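Local atomic coordinates of probable UTP--glucose-1-phosphate uridylyltransferase YngB (Bacillus subtilis, PDB entry 7O2N), a protein that catalyses the formation of UDP-glucose and diphosphate from UTP and glucose-1-phosphate, feeding glycolipid synthesis and wall teichoic acid glucosylation in Bacillus subtilis. Residues L54-R59 with H100-K105. Residues are numbered along the deposited sequence; the frame is centred on the assembly and turned at random.
Sequences LIITGR and HYIRQK
Four backbone hydrogen bonds zip 54-59 to 100-105 in parallel register, L54 beside H100 through T57 beside R103. I55 N donates a hydrogen bond to H100 O at 2.8 Å, almost straight at 172°, and I55 O takes the N-H of I102. T57 repeats the pattern: its N reaches I102 O at 2.9 Å, and its O receives Q104 N at 3.0 Å, nearly along the C=O axis. On one face of the sheet, I102 CG2 meets I56 CD1. The same I102 CG2 lies 3.7 Å from L54 CD1; L54 gets there with CG anti to its backbone N (chi1 175°). Beyond the strand end, Q104 CB lies 3.6 Å from I56 CG2. On the other face I55 and Y101 run side by side, I55 CD1 standing 3.5 Å from Y101 CE1, while the T57 side chain crosses that of Y101 obliquely, its CG2 near Y101 CB. Strands 52-57 and 98-103 belong to the parallel, Rossmann-like part of the mixed sheet of a GT-A nucleotidyltransferase, the connection between them being largely helical. Strand 6-11 bonds to the other edge of 52-57, L54 pairing with A7 and I9, and I56 with I9 and A11. Helix 62-67 packs against the I55 and Y101 face through I64 and E65, whereas A117 touches L54 on the opposite face. Past the strand ends, the R59 guanidinium forms a salt bridge through NH1 with E73 of the second subunit, linking the loop after strand 52-57 to the other half of the homodimer.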
ATOM      1  N   LEU A  54       2.218   4.162  23.177  1.00 48.52           N
ATOM      2  CA  LEU A  54       0.845   4.621  23.090  1.00 44.26           C
ATOM      3  C   LEU A  54       0.638   5.241  21.714  1.00 47.62           C
ATOM      4  O   LEU A  54       1.341   6.166  21.318  1.00 52.98           O
ATOM      5  CB  LEU A  54       0.592   5.668  24.174  1.00 39.86           C
ATOM      6  CG  LEU A  54      -0.788   6.327  24.130  1.00 40.37           C
ATOM      7  CD1 LEU A  54      -1.923   5.303  24.200  1.00 41.00           C
ATOM      8  CD2 LEU A  54      -0.940   7.313  25.270  1.00 41.60           C
ATOM      9  N   ILE A  55      -0.327   4.706  20.977  1.00 45.81           N
ATOM     10  CA  ILE A  55      -0.697   5.294  19.707  1.00 42.77           C
ATOM     11  C   ILE A  55      -1.937   6.138  19.951  1.00 47.37           C
ATOM     12  O   ILE A  55      -2.923   5.652  20.504  1.00 52.40           O
ATOM     13  CB  ILE A  55      -0.961   4.197  18.662  1.00 42.44           C
ATOM     14  CG1 ILE A  55       0.270   3.313  18.461  1.00 40.99           C
ATOM     15  CG2 ILE A  55      -1.463   4.811  17.365  1.00 41.87           C
ATOM     16  CD1 ILE A  55       0.034   2.169  17.533  1.00 38.93           C
ATOM     17  N   ILE A  56      -1.844   7.421  19.596  1.00 47.84           N
ATOM     18  CA  ILE A  56      -2.998   8.300  19.624  1.00 41.76           C
ATOM     19  C   ILE A  56      -3.635   8.100  18.256  1.00 45.89           C
ATOM     20  O   ILE A  56      -3.104   8.540  17.236  1.00 49.92           O
ATOM     21  CB  ILE A  56      -2.601   9.773  19.855  1.00 39.13           C
ATOM     22  CG1 ILE A  56      -1.477  10.010  20.881  1.00 40.92           C
ATOM     23  CG2 ILE A  56      -3.820  10.643  20.095  1.00 36.68           C
ATOM     24  CD1 ILE A  56      -1.572   9.288  22.203  1.00 39.04           C
ATOM     25  N   THR A  57      -4.732   7.347  18.237  1.00 46.20           N
ATOM     26  CA  THR A  57      -5.361   6.977  16.986  1.00 45.47           C
ATOM     27  C   THR A  57      -6.655   7.774  16.846  1.00 44.39           C
ATOM     28  O   THR A  57      -7.076   8.430  17.789  1.00 44.97           O
ATOM     29  CB  THR A  57      -5.559   5.454  16.942  1.00 46.97           C
ATOM     30  OG1 THR A  57      -6.173   5.097  15.700  1.00 52.94           O
ATOM     31  CG2 THR A  57      -6.420   4.930  18.071  1.00 42.82           C
ATOM     32  N   GLY A  58      -7.291   7.672  15.679  1.00 46.58           N
ATOM     33  CA  GLY A  58      -8.590   8.272  15.408  1.00 51.29           C
ATOM     34  C   GLY A  58      -9.612   7.243  14.917  1.00 60.09           C
ATOM     35  O   GLY A  58      -9.479   6.050  15.199  1.00 59.32           O
ATOM     36  N   ARG A  59     -10.624   7.720  14.173  1.00 65.87           N
ATOM     37  CA  ARG A  59     -11.724   6.890  13.701  1.00 57.91           C
ATOM     38  C   ARG A  59     -11.272   6.045  12.513  1.00 59.38           C
ATOM     39  O   ARG A  59     -10.434   6.466  11.710  1.00 50.42           O
ATOM     40  CB  ARG A  59     -12.914   7.772  13.325  1.00 61.76           C
ATOM     41  CG  ARG A  59     -13.934   7.958  14.444  1.00 74.71           C
ATOM     42  CD  ARG A  59     -14.796   9.219  14.365  1.00 77.20           C
ATOM     43  NE  ARG A  59     -14.544  10.270  15.353  1.00 78.95           N
ATOM     44  CZ  ARG A  59     -13.546  11.157  15.298  1.00 87.11           C
ATOM     45  NH1 ARG A  59     -12.682  11.130  14.297  1.00108.08           N
ATOM     46  NH2 ARG A  59     -13.406  12.065  16.248  1.00 74.89           N
ATOM     47  N   HIS A 100      -0.457   0.268  23.325  1.00 49.24           N
ATOM     48  CA  HIS A 100      -1.664   0.852  23.898  1.00 56.64           C
ATOM     49  C   HIS A 100      -2.271   1.850  22.907  1.00 53.28           C
ATOM     50  O   HIS A 100      -1.540   2.406  22.100  1.00 51.72           O
ATOM     51  CB  HIS A 100      -1.308   1.544  25.224  1.00 64.27           C
ATOM     52  CG  HIS A 100      -0.600   0.659  26.197  1.00 66.68           C
ATOM     53  ND1 HIS A 100       0.541  -0.040  25.875  1.00 68.94           N
ATOM     54  CD2 HIS A 100      -0.863   0.352  27.481  1.00 69.56           C
ATOM     55  CE1 HIS A 100       0.938  -0.749  26.907  1.00 60.61           C
ATOM     56  NE2 HIS A 100       0.101  -0.516  27.908  1.00 66.30           N
ATOM     57  N   TYR A 101      -3.593   2.080  22.982  1.00 50.43           N
ATOM     58  CA  TYR A 101      -4.289   3.044  22.133  1.00 49.75           C
ATOM     59  C   TYR A 101      -5.151   4.011  22.938  1.00 47.26           C
ATOM     60  O   TYR A 101      -5.742   3.665  23.956  1.00 58.19           O
ATOM     61  CB  TYR A 101      -5.229   2.352  21.151  1.00 52.13           C
ATOM     62  CG  TYR A 101      -4.494   1.339  20.331  1.00 65.21           C
ATOM     63  CD1 TYR A 101      -3.709   1.726  19.256  1.00 73.80           C
ATOM     64  CD2 TYR A 101      -4.517   0.005  20.686  1.00 72.22           C
ATOM     65  CE1 TYR A 101      -2.980   0.793  18.531  1.00 85.35           C
ATOM     66  CE2 TYR A 101      -3.795  -0.939  19.973  1.00 88.96           C
ATOM     67  CZ  TYR A 101      -3.014  -0.544  18.896  1.00 88.63           C
ATOM     68  OH  TYR A 101      -2.311  -1.470  18.174  1.00 82.10           O
ATOM     69  N   ILE A 102      -5.244   5.235  22.445  1.00 43.03           N
ATOM     70  CA  ILE A 102      -6.206   6.187  22.961  1.00 42.64           C
ATOM     71  C   ILE A 102      -6.783   6.901  21.757  1.00 40.83           C
ATOM     72  O   ILE A 102      -6.088   7.093  20.766  1.00 39.12           O
ATOM     73  CB  ILE A 102      -5.547   7.189  23.932  1.00 46.39           C
ATOM     74  CG1 ILE A 102      -6.573   8.144  24.537  1.00 44.66           C
ATOM     75  CG2 ILE A 102      -4.407   7.955  23.283  1.00 41.73           C
ATOM     76  CD1 ILE A 102      -7.045   7.744  25.896  1.00 43.65           C
ATOM     77  N   ARG A 103      -8.052   7.280  21.850  1.00 43.58           N
ATOM     78  CA  ARG A 103      -8.596   8.056  20.754  1.00 46.40           C
ATOM     79  C   ARG A 103      -8.390   9.541  21.009  1.00 45.54           C
ATOM     80  O   ARG A 103      -8.738  10.029  22.077  1.00 51.39           O
ATOM     81  CB  ARG A 103     -10.065   7.717  20.556  1.00 40.83           C
ATOM     82  CG  ARG A 103     -10.280   7.038  19.223  1.00 48.29           C
ATOM     83  CD  ARG A 103     -10.657   5.584  19.315  1.00 49.50           C
ATOM     84  NE  ARG A 103     -11.792   5.570  18.406  1.00 56.31           N
ATOM     85  CZ  ARG A 103     -12.259   4.508  17.778  1.00 60.74           C
ATOM     86  NH1 ARG A 103     -11.684   3.323  17.938  1.00 61.42           N
ATOM     87  NH2 ARG A 103     -13.313   4.650  16.994  1.00 59.73           N
ATOM     88  N   GLN A 104      -7.810  10.249  20.036  1.00 50.08           N
ATOM     89  CA  GLN A 104      -7.808  11.699  20.095  1.00 55.82           C
ATOM     90  C   GLN A 104      -9.240  12.148  19.849  1.00 67.70           C
ATOM     91  O   GLN A 104      -9.886  11.670  18.914  1.00 77.97           O
ATOM     92  CB  GLN A 104      -6.891  12.251  19.020  1.00 53.36           C
ATOM     93  CG  GLN A 104      -6.331  13.608  19.401  1.00 72.29           C
ATOM     94  CD  GLN A 104      -5.561  14.217  18.255  1.00 80.78           C
ATOM     95  OE1 GLN A 104      -5.826  13.930  17.077  1.00 72.16           O
ATOM     96  NE2 GLN A 104      -4.619  15.079  18.613  1.00 73.46           N
ATOM     97  N   LYS A 105      -9.767  13.016  20.713  1.00 72.06           N
ATOM     98  CA  LYS A 105     -11.209  13.200  20.618  1.00 78.34           C
ATOM     99  C   LYS A 105     -11.523  14.057  19.396  1.00 81.45           C
ATOM    100  O   LYS A 105     -12.190  13.571  18.483  1.00 69.76           O
ATOM    101  CB  LYS A 105     -11.849  13.590  21.955  1.00 84.76           C
ATOM    102  CG  LYS A 105     -12.270  12.390  22.798  1.00 76.45           C
ATOM    103  CD  LYS A 105     -12.746  12.760  24.178  1.00 75.81           C
ATOM    104  CE  LYS A 105     -11.615  13.075  25.136  1.00 71.79           C
ATOM    105  NZ  LYS A 105     -12.141  13.463  26.471  1.00 69.32           N
TER